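PDB 1GL4: nidogen-1 from Mus musculus, which is a sulfated basement-membrane glycoprotein that associates tightly with laminin and binds collagen IV and perlecan, its G2 beta-barrel and an EGF-like domain making up this fragment. Local coordinates for residues I185-Y194 with L245-V256; P107-M115 with G126-R136. All coordinates share one frame; numbering follows the deposited sequence.

Contact 1: I185-Y194 with L245-V256; sequences IEPYTELYHY and LPSTQQLSVDSV
Two neighbouring antiparallel strands of the nidogen G2 beta-barrel, 188-194 and 248-256, pair here, Tyr188 facing Val253 and Tyr192 facing Gln249. Hydrogen-bonded pairs at Tyr188-Val253, Glu190-Leu251 and Tyr192-Gln249 tie the backbones together, the bond from Tyr192 N to Gln249 O (2.9 Å) being almost straight at 178°. On the face that carries Tyr188, Glu190 and Tyr192, the side chains turn into the barrel. The Tyr188 ring stands alongside Val253, whose CB lies over one ring face, 3.8 Å from the ring centroid, in a CH-pi contact; Val253 CG2 touches Tyr188 CE1 at 3.6 Å. With CG between the backbone N and the carbonyl carbon (chi1 64°), Tyr188 lays its ring over that neighbour. Leu251 CB lies 3.8 Å from Tyr192 CE1, while Tyr192 OH donates to Glu190 OE1 (2.7 Å) from above the carboxylate plane. The other carboxylate oxygen, Glu190 OE2, forms a salt bridge with Arg205, so this buried acid is held at both oxygens. On the opposite face, Leu191 CD2 rests on Gln250 CB, and a weak hydrogen bond links His193 ND1 to Thr248 OG1. Leu245 CB sits over a face of the Tyr194 ring, whose hydroxyl is bonded to Glu235. On the N-terminal side of Pro187 the backbones move apart, and one water bridges Ile185 O (2.8 Å) and Val256 N (2.9 Å).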
loop_
_atom_site.group_PDB
_atom_site.type_symbol
_atom_site.label_atom_id
_atom_site.label_comp_id
_atom_site.label_asym_id
_atom_site.label_seq_id
_atom_site.Cartn_x
_atom_site.Cartn_y
_atom_site.Cartn_z
ATOM N N ILE A 185 -7.069 -13.168 -3.498
ATOM C CA ILE A 185 -6.706 -12.535 -4.761
ATOM C C ILE A 185 -5.351 -13.080 -5.240
ATOM O O ILE A 185 -4.360 -13.050 -4.505
ATOM C CB ILE A 185 -6.635 -10.993 -4.582
ATOM C CG1 ILE A 185 -8.041 -10.442 -4.311
ATOM C CG2 ILE A 185 -6.032 -10.334 -5.820
ATOM C CD1 ILE A 185 -8.055 -9.041 -3.721
ATOM N N GLU A 186 -5.326 -13.588 -6.469
ATOM C CA GLU A 186 -4.112 -14.146 -7.077
ATOM C C GLU A 186 -3.252 -13.042 -7.701
ATOM O O GLU A 186 -3.732 -11.943 -7.945
ATOM C CB GLU A 186 -4.493 -15.135 -8.181
ATOM C CG GLU A 186 -5.146 -16.422 -7.710
ATOM C CD GLU A 186 -4.130 -17.506 -7.440
ATOM O OE1 GLU A 186 -3.285 -17.327 -6.536
ATOM O OE2 GLU A 186 -4.170 -18.539 -8.144
ATOM N N PRO A 187 -1.965 -13.329 -7.964
ATOM C CA PRO A 187 -1.060 -12.343 -8.571
ATOM C C PRO A 187 -1.616 -11.840 -9.905
ATOM O O PRO A 187 -2.331 -12.570 -10.601
ATOM C CB PRO A 187 0.235 -13.132 -8.746
ATOM C CG PRO A 187 0.223 -14.031 -7.535
ATOM C CD PRO A 187 -1.218 -14.522 -7.524
ATOM N N TYR A 188 -1.289 -10.598 -10.258
ATOM C CA TYR A 188 -1.770 -10.003 -11.507
ATOM C C TYR A 188 -0.869 -8.857 -11.975
ATOM O O TYR A 188 0.004 -8.399 -11.242
ATOM C CB TYR A 188 -3.201 -9.473 -11.319
ATOM C CG TYR A 188 -3.323 -8.341 -10.305
ATOM C CD1 TYR A 188 -3.167 -7.004 -10.691
ATOM C CD2 TYR A 188 -3.577 -8.609 -8.960
ATOM C CE1 TYR A 188 -3.260 -5.961 -9.755
ATOM C CE2 TYR A 188 -3.675 -7.567 -8.011
ATOM C CZ TYR A 188 -3.517 -6.251 -8.420
ATOM O OH TYR A 188 -3.646 -5.224 -7.507
ATOM N N THR A 189 -1.084 -8.413 -13.207
ATOM C CA THR A 189 -0.327 -7.304 -13.777
ATOM C C THR A 189 -1.330 -6.256 -14.251
ATOM O O THR A 189 -2.465 -6.592 -14.598
ATOM C CB THR A 189 0.534 -7.752 -14.994
ATOM O OG1 THR A 189 -0.322 -8.249 -16.028
ATOM C CG2 THR A 189 1.516 -8.849 -14.588
ATOM N N GLU A 190 -0.910 -4.993 -14.246
ATOM C CA GLU A 190 -1.756 -3.876 -14.680
ATOM C C GLU A 190 -0.940 -2.944 -15.555
ATOM O O GLU A 190 0.239 -2.721 -15.287
ATOM C CB GLU A 190 -2.240 -3.038 -13.495
ATOM C CG GLU A 190 -3.327 -3.614 -12.639
ATOM C CD GLU A 190 -3.828 -2.576 -11.646
ATOM O OE1 GLU A 190 -2.989 -2.041 -10.889
ATOM O OE2 GLU A 190 -5.046 -2.290 -11.627
ATOM N N LEU A 191 -1.569 -2.382 -16.582
ATOM C CA LEU A 191 -0.875 -1.450 -17.463
ATOM C C LEU A 191 -1.292 -0.013 -17.158
ATOM O O LEU A 191 -2.483 0.303 -17.097
ATOM C CB LEU A 191 -1.162 -1.779 -18.930
ATOM C CG LEU A 191 -0.670 -3.159 -19.391
ATOM C CD1 LEU A 191 -0.980 -3.352 -20.873
ATOM C CD2 LEU A 191 0.827 -3.281 -19.143
ATOM N N TYR A 192 -0.298 0.845 -16.955
ATOM C CA TYR A 192 -0.532 2.250 -16.656
ATOM C C TYR A 192 -0.055 3.086 -17.842
ATOM O O TYR A 192 1.140 3.124 -18.142
ATOM C CB TYR A 192 0.216 2.653 -15.374
ATOM C CG TYR A 192 -0.416 2.107 -14.102
ATOM C CD1 TYR A 192 -0.373 0.743 -13.803
ATOM C CD2 TYR A 192 -1.106 2.948 -13.231
ATOM C CE1 TYR A 192 -1.016 0.224 -12.656
ATOM C CE2 TYR A 192 -1.754 2.445 -12.089
ATOM C CZ TYR A 192 -1.706 1.084 -11.810
ATOM O OH TYR A 192 -2.360 0.588 -10.695
ATOM N N HIS A 193 -1.003 3.749 -18.505
ATOM C CA HIS A 193 -0.727 4.582 -19.677
ATOM C C HIS A 193 -0.526 6.057 -19.315
ATOM O O HIS A 193 -1.356 6.655 -18.630
ATOM C CB HIS A 193 -1.882 4.452 -20.678
ATOM C CG HIS A 193 -2.183 3.038 -21.066
ATOM N ND1 HIS A 193 -1.385 2.314 -21.927
ATOM C CD2 HIS A 193 -3.159 2.191 -20.658
ATOM C CE1 HIS A 193 -1.852 1.083 -22.029
ATOM N NE2 HIS A 193 -2.928 0.981 -21.269
ATOM N N TYR A 194 0.577 6.634 -19.792
ATOM C CA TYR A 194 0.908 8.035 -19.520
ATOM C C TYR A 194 0.755 8.932 -20.748
ATOM O O TYR A 194 1.115 8.541 -21.861
ATOM C CB TYR A 194 2.351 8.156 -19.013
ATOM C CG TYR A 194 2.865 9.584 -18.999
ATOM C CD1 TYR A 194 2.513 10.465 -17.975
ATOM C CD2 TYR A 194 3.640 10.078 -20.055
ATOM C CE1 TYR A 194 2.911 11.799 -18.002
ATOM C CE2 TYR A 194 4.042 11.417 -20.094
ATOM C CZ TYR A 194 3.672 12.270 -19.066
ATOM O OH TYR A 194 4.033 13.601 -19.109
ATOM N N LEU A 245 8.602 10.508 -20.173
ATOM C CA LEU A 245 8.267 9.282 -19.451
ATOM C C LEU A 245 7.739 8.243 -20.438
ATOM O O LEU A 245 7.209 8.596 -21.493
ATOM C CB LEU A 245 7.197 9.566 -18.394
ATOM C CG LEU A 245 7.647 10.293 -17.125
ATOM C CD1 LEU A 245 6.438 10.647 -16.279
ATOM C CD2 LEU A 245 8.611 9.407 -16.349
ATOM N N PRO A 246 7.874 6.949 -20.110
ATOM C CA PRO A 246 7.385 5.901 -21.010
ATOM C C PRO A 246 5.884 6.065 -21.217
ATOM O O PRO A 246 5.169 6.465 -20.295
ATOM C CB PRO A 246 7.728 4.614 -20.261
ATOM C CG PRO A 246 8.936 4.999 -19.460
ATOM C CD PRO A 246 8.555 6.362 -18.944
ATOM N N SER A 247 5.408 5.767 -22.423
ATOM C CA SER A 247 3.986 5.893 -22.713
ATOM C C SER A 247 3.181 4.808 -21.996
ATOM O O SER A 247 1.994 4.987 -21.725
ATOM C CB SER A 247 3.743 5.835 -24.227
ATOM O OG SER A 247 4.449 4.762 -24.824
ATOM N N THR A 248 3.835 3.693 -21.681
ATOM C CA THR A 248 3.184 2.587 -20.984
ATOM C C THR A 248 4.159 1.887 -20.035
ATOM O O THR A 248 5.283 1.566 -20.421
ATOM C CB THR A 248 2.649 1.528 -21.969
ATOM O OG1 THR A 248 1.768 2.148 -22.912
ATOM C CG2 THR A 248 1.885 0.440 -21.215
ATOM N N GLN A 249 3.727 1.661 -18.796
ATOM C CA GLN A 249 4.547 0.962 -17.805
ATOM C C GLN A 249 3.715 -0.177 -17.215
ATOM O O GLN A 249 2.498 -0.066 -17.090
ATOM C CB GLN A 249 4.999 1.920 -16.692
ATOM C CG GLN A 249 5.872 3.082 -17.190
ATOM C CD GLN A 249 6.357 3.986 -16.070
ATOM O OE1 GLN A 249 6.984 5.021 -16.318
ATOM N NE2 GLN A 249 6.076 3.604 -14.834
ATOM N N GLN A 250 4.368 -1.275 -16.853
ATOM C CA GLN A 250 3.647 -2.415 -16.300
ATOM C C GLN A 250 3.884 -2.627 -14.814
ATOM O O GLN A 250 5.028 -2.707 -14.363
ATOM C CB GLN A 250 4.018 -3.690 -17.064
ATOM C CG GLN A 250 3.430 -4.964 -16.474
ATOM C CD GLN A 250 3.840 -6.205 -17.248
ATOM O OE1 GLN A 250 4.183 -7.229 -16.661
ATOM N NE2 GLN A 250 3.801 -6.116 -18.570
ATOM N N LEU A 251 2.793 -2.708 -14.057
ATOM C CA LEU A 251 2.879 -2.941 -12.620
ATOM C C LEU A 251 2.612 -4.425 -12.373
ATOM O O LEU A 251 1.568 -4.951 -12.775
ATOM C CB LEU A 251 1.838 -2.106 -11.862
ATOM C CG LEU A 251 1.895 -2.176 -10.327
ATOM C CD1 LEU A 251 3.060 -1.329 -9.831
ATOM C CD2 LEU A 251 0.583 -1.660 -9.711
ATOM N N SER A 252 3.563 -5.097 -11.730
ATOM C CA SER A 252 3.427 -6.517 -11.407
ATOM C C SER A 252 3.106 -6.626 -9.913
ATOM O O SER A 252 3.867 -6.142 -9.067
ATOM C CB SER A 252 4.725 -7.261 -11.742
ATOM O OG SER A 252 4.986 -7.198 -13.140
ATOM N N VAL A 253 1.975 -7.255 -9.602
ATOM C CA VAL A 253 1.514 -7.393 -8.223
ATOM C C VAL A 253 1.431 -8.841 -7.759
ATOM O O VAL A 253 0.985 -9.712 -8.508
ATOM C CB VAL A 253 0.111 -6.766 -8.058
ATOM C CG1 VAL A 253 -0.327 -6.828 -6.600
ATOM C CG2 VAL A 253 0.121 -5.324 -8.560
ATOM N N ASP A 254 1.846 -9.091 -6.520
ATOM C CA ASP A 254 1.793 -10.437 -5.957
ATOM C C ASP A 254 1.742 -10.417 -4.429
ATOM O O ASP A 254 1.806 -9.357 -3.813
ATOM C CB ASP A 254 3.001 -11.259 -6.419
ATOM C CG ASP A 254 4.236 -11.006 -5.575
ATOM O OD1 ASP A 254 4.718 -9.856 -5.529
ATOM O OD2 ASP A 254 4.721 -11.968 -4.948
ATOM N N SER A 255 1.610 -11.598 -3.831
ATOM C CA SER A 255 1.554 -11.745 -2.379
ATOM C C SER A 255 0.470 -10.865 -1.766
ATOM O O SER A 255 0.696 -10.187 -0.754
ATOM C CB SER A 255 2.912 -11.395 -1.766
ATOM O OG SER A 255 3.955 -12.123 -2.397
ATOM N N VAL A 256 -0.708 -10.877 -2.383
ATOM C CA VAL A 256 -1.830 -10.074 -1.913
ATOM C C VAL A 256 -2.564 -10.736 -0.748
ATOM O O VAL A 256 -2.877 -11.926 -0.800
ATOM C CB VAL A 256 -2.847 -9.822 -3.046
ATOM C CG1 VAL A 256 -3.980 -8.933 -2.549
ATOM C CG2 VAL A 256 -2.155 -9.182 -4.234
HETATM O O HOH W 1 -1.609 -12.687 -4.515
HETATM O O HOH W 2 -5.289 -12.936 -1.224
HETATM O O HOH W 3 7.169 13.482 -19.565
#

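Contact 2: P107-M115 with G126-R136; sequences PIGGIIGWM and GFSITGGEFTR
Arg136 leaves its strand with CG anti to the backbone N (chi1 180°) and stays extended as far as NE, which carries its guanidinium across to the first turn of helix 107-115. There NH1 and NH2 grip one atom end-on, Pro107 O, at 2.9 Å from NH1 and 3.1 Å from NH2. Both nitrogens reach that oxygen from the same face of the carbonyl plane, while the oxygen itself lies close to the guanidinium plane. Ile111 covers one face of the guanidinium, its CB 3.5 Å from Arg136 NH1, and Gln229 accepts from NE. With an alanine in place of Arg136 both donors are gone, and Pro107 O and Gln229 OE1 would probably be left without these partners and Ile111 without its flat cover. Trp114, its CG also anti to the backbone N (chi1 171°), swings its indole over Gly126, whose CA lies 3.6 Å from the centroid of the six-membered ring; this CA comes so close to the indole and to Met115 that there is no room for a CB. Helix 107-115 is the helix that runs through the interior of the G2 beta-barrel, and the short helix 126-130 leads into barrel strand 133-142. The junction is fastened by Gly126 N to Trp114 O and by Phe127 N to Met115 O, the latter bond (2.8 Å) in the carbonyl plane on a lone pair. Phe134 receives the indole in a T-shaped stack, the edge of Trp114 toward its face, with planes at 75°. At the edge of the Phe134 ring Met115 SD makes a Met-aromatic contact, 3.9 Å from Phe134 CE2. Thr130 OG1 donates to Gly126 O and accepts from Gly132 N in an ST turn.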
loop_
_atom_site.group_PDB
_atom_site.type_symbol
_atom_site.label_atom_id
_atom_site.label_comp_id
_atom_site.label_asym_id
_atom_site.label_seq_id
_atom_site.Cartn_x
_atom_site.Cartn_y
_atom_site.Cartn_z
ATOM N N PRO A 107 -7.356 -2.521 -3.954
ATOM C CA PRO A 107 -6.838 -1.325 -4.633
ATOM C C PRO A 107 -6.982 -0.027 -3.833
ATOM O O PRO A 107 -6.404 0.999 -4.198
ATOM C CB PRO A 107 -7.633 -1.300 -5.936
ATOM C CG PRO A 107 -7.793 -2.757 -6.237
ATOM C CD PRO A 107 -8.189 -3.314 -4.879
ATOM N N ILE A 108 -7.763 -0.061 -2.755
ATOM C CA ILE A 108 -7.907 1.121 -1.912
ATOM C C ILE A 108 -6.514 1.407 -1.351
ATOM O O ILE A 108 -6.081 2.556 -1.284
ATOM C CB ILE A 108 -8.905 0.881 -0.749
ATOM C CG1 ILE A 108 -10.341 0.940 -1.274
ATOM C CG2 ILE A 108 -8.705 1.924 0.346
ATOM C CD1 ILE A 108 -11.389 0.610 -0.215
ATOM N N GLY A 109 -5.814 0.346 -0.962
ATOM C CA GLY A 109 -4.470 0.491 -0.440
ATOM C C GLY A 109 -3.456 0.273 -1.552
ATOM O O GLY A 109 -2.324 0.748 -1.480
ATOM N N GLY A 110 -3.879 -0.441 -2.591
ATOM C CA GLY A 110 -3.008 -0.723 -3.719
ATOM C C GLY A 110 -2.370 0.473 -4.419
ATOM O O GLY A 110 -1.314 0.330 -5.038
ATOM N N ILE A 111 -2.999 1.644 -4.340
ATOM C CA ILE A 111 -2.439 2.839 -4.974
ATOM C C ILE A 111 -1.121 3.194 -4.285
ATOM O O ILE A 111 -0.210 3.746 -4.902
ATOM C CB ILE A 111 -3.432 4.040 -4.890
ATOM C CG1 ILE A 111 -2.868 5.254 -5.631
ATOM C CG2 ILE A 111 -3.709 4.388 -3.438
ATOM C CD1 ILE A 111 -2.766 5.071 -7.137
ATOM N N ILE A 112 -1.007 2.857 -3.003
ATOM C CA ILE A 112 0.218 3.143 -2.261
ATOM C C ILE A 112 1.330 2.196 -2.733
ATOM O O ILE A 112 2.509 2.551 -2.722
ATOM C CB ILE A 112 -0.015 2.999 -0.743
ATOM C CG1 ILE A 112 -1.084 4.008 -0.303
ATOM C CG2 ILE A 112 1.282 3.233 0.017
ATOM C CD1 ILE A 112 -1.493 3.909 1.148
ATOM N N GLY A 113 0.945 0.997 -3.161
ATOM C CA GLY A 113 1.917 0.046 -3.675
ATOM C C GLY A 113 2.441 0.556 -5.009
ATOM O O GLY A 113 3.615 0.387 -5.343
ATOM N N TRP A 114 1.558 1.185 -5.780
ATOM C CA TRP A 114 1.926 1.753 -7.076
ATOM C C TRP A 114 2.919 2.895 -6.845
ATOM O O TRP A 114 3.912 3.026 -7.559
ATOM C CB TRP A 114 0.673 2.281 -7.793
ATOM C CG TRP A 114 0.965 3.086 -9.035
ATOM C CD1 TRP A 114 1.345 2.606 -10.255
ATOM C CD2 TRP A 114 0.939 4.515 -9.155
ATOM N NE1 TRP A 114 1.561 3.647 -11.131
ATOM C CE2 TRP A 114 1.320 4.830 -10.482
ATOM C CE3 TRP A 114 0.635 5.560 -8.270
ATOM C CZ2 TRP A 114 1.403 6.146 -10.947
ATOM C CZ3 TRP A 114 0.717 6.877 -8.734
ATOM C CH2 TRP A 114 1.098 7.156 -10.059
ATOM N N MET A 115 2.650 3.708 -5.828
ATOM C CA MET A 115 3.514 4.837 -5.498
ATOM C C MET A 115 4.949 4.430 -5.160
ATOM O O MET A 115 5.899 5.115 -5.550
ATOM C CB MET A 115 2.957 5.612 -4.299
ATOM C CG MET A 115 1.705 6.435 -4.550
ATOM S SD MET A 115 1.156 7.276 -3.033
ATOM C CE MET A 115 2.525 8.363 -2.741
ATOM N N GLY A 126 5.216 5.505 -8.739
ATOM C CA GLY A 126 4.337 6.644 -8.542
ATOM C C GLY A 126 4.912 7.851 -7.817
ATOM O O GLY A 126 4.617 8.998 -8.178
ATOM N N PHE A 127 5.718 7.610 -6.787
ATOM C CA PHE A 127 6.298 8.715 -6.034
ATOM C C PHE A 127 7.327 9.485 -6.849
ATOM O O PHE A 127 7.373 10.713 -6.792
ATOM C CB PHE A 127 6.952 8.229 -4.739
ATOM C CG PHE A 127 7.312 9.351 -3.810
ATOM C CD1 PHE A 127 6.313 10.060 -3.145
ATOM C CD2 PHE A 127 8.637 9.746 -3.653
ATOM C CE1 PHE A 127 6.627 11.152 -2.337
ATOM C CE2 PHE A 127 8.966 10.839 -2.848
ATOM C CZ PHE A 127 7.961 11.543 -2.190
ATOM N N SER A 128 8.153 8.770 -7.609
ATOM C CA SER A 128 9.155 9.432 -8.438
ATOM C C SER A 128 8.478 10.356 -9.449
ATOM O O SER A 128 8.951 11.463 -9.700
ATOM C CB SER A 128 10.022 8.398 -9.168
ATOM O OG SER A 128 10.925 7.752 -8.270
ATOM N N ILE A 129 7.356 9.911 -10.009
ATOM C CA ILE A 129 6.627 10.712 -10.996
ATOM C C ILE A 129 5.823 11.890 -10.424
ATOM O O ILE A 129 5.865 12.991 -10.975
ATOM C CB ILE A 129 5.649 9.824 -11.807
ATOM C CG1 ILE A 129 6.437 8.788 -12.615
ATOM C CG2 ILE A 129 4.785 10.690 -12.734
ATOM C CD1 ILE A 129 5.563 7.694 -13.210
ATOM N N THR A 130 5.102 11.667 -9.324
ATOM C CA THR A 130 4.247 12.708 -8.737
ATOM C C THR A 130 4.703 13.380 -7.440
ATOM O O THR A 130 4.151 14.416 -7.054
ATOM C CB THR A 130 2.838 12.160 -8.437
ATOM O OG1 THR A 130 2.909 11.295 -7.296
ATOM C CG2 THR A 130 2.295 11.361 -9.623
ATOM N N GLY A 131 5.674 12.793 -6.751
ATOM C CA GLY A 131 6.111 13.374 -5.495
ATOM C C GLY A 131 5.022 13.253 -4.436
ATOM O O GLY A 131 5.038 13.960 -3.425
ATOM N N GLY A 132 4.066 12.357 -4.663
ATOM C CA GLY A 132 2.993 12.179 -3.698
ATOM C C GLY A 132 1.982 13.312 -3.701
ATOM O O GLY A 132 1.255 13.506 -2.730
ATOM N N GLU A 133 1.955 14.078 -4.789
ATOM C CA GLU A 133 1.013 15.180 -4.945
ATOM C C GLU A 133 0.185 14.855 -6.183
ATOM O O GLU A 133 0.623 15.102 -7.303
ATOM C CB GLU A 133 1.764 16.505 -5.160
ATOM C CG GLU A 133 2.690 16.913 -4.015
ATOM C CD GLU A 133 3.580 18.103 -4.371
ATOM O OE1 GLU A 133 4.299 18.045 -5.392
ATOM O OE2 GLU A 133 3.570 19.095 -3.626
ATOM N N PHE A 134 -1.000 14.281 -5.992
ATOM C CA PHE A 134 -1.847 13.923 -7.127
ATOM C C PHE A 134 -3.272 13.592 -6.706
ATOM O O PHE A 134 -3.564 13.450 -5.517
ATOM C CB PHE A 134 -1.241 12.728 -7.895
ATOM C CG PHE A 134 -1.218 11.423 -7.113
ATOM C CD1 PHE A 134 -2.228 10.474 -7.275
ATOM C CD2 PHE A 134 -0.168 11.135 -6.240
ATOM C CE1 PHE A 134 -2.193 9.260 -6.586
ATOM C CE2 PHE A 134 -0.121 9.920 -5.544
ATOM C CZ PHE A 134 -1.136 8.978 -5.716
ATOM N N THR A 135 -4.155 13.495 -7.695
ATOM C CA THR A 135 -5.555 13.154 -7.457
ATOM C C THR A 135 -5.833 11.837 -8.176
ATOM O O THR A 135 -5.394 11.641 -9.311
ATOM C CB THR A 135 -6.514 14.214 -8.039
ATOM O OG1 THR A 135 -6.262 15.483 -7.425
ATOM C CG2 THR A 135 -7.965 13.811 -7.790
ATOM N N ARG A 136 -6.558 10.944 -7.510
ATOM C CA ARG A 136 -6.909 9.648 -8.075
ATOM C C ARG A 136 -8.425 9.501 -8.125
ATOM O O ARG A 136 -9.088 9.558 -7.087
ATOM C CB ARG A 136 -6.336 8.509 -7.220
ATOM C CG ARG A 136 -6.663 7.100 -7.743
ATOM C CD ARG A 136 -6.694 6.047 -6.624
ATOM N NE ARG A 136 -6.665 4.678 -7.145
ATOM C CZ ARG A 136 -6.765 3.583 -6.393
ATOM N NH1 ARG A 136 -6.912 3.686 -5.076
ATOM N NH2 ARG A 136 -6.688 2.378 -6.955
#

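Overall arrangement
Both contacts belong to the G2 beta-barrel, with centres about 13 Å apart, and they follow in series: contact 2 closes at Arg136 before contact 1 opens at Ile185. Contact 1 joins two strands of the barrel wall; contact 2 ties the interior helix 107-115 to helix 126-130 and strand 133-142. They meet where the stacked rings of Tyr192 and Trp114 join wall and helix, Tyr192 CD2 lying 3.5 Å from Trp114 NE1, and Leu245 also packs on Ile129. Gln229, on strand 221-232, lies by both Glu190 of contact 1 and Arg136 of contact 2. Arg268, involved in perlecan binding, has its side chain about 11 Å from those of Val256 and Ile108.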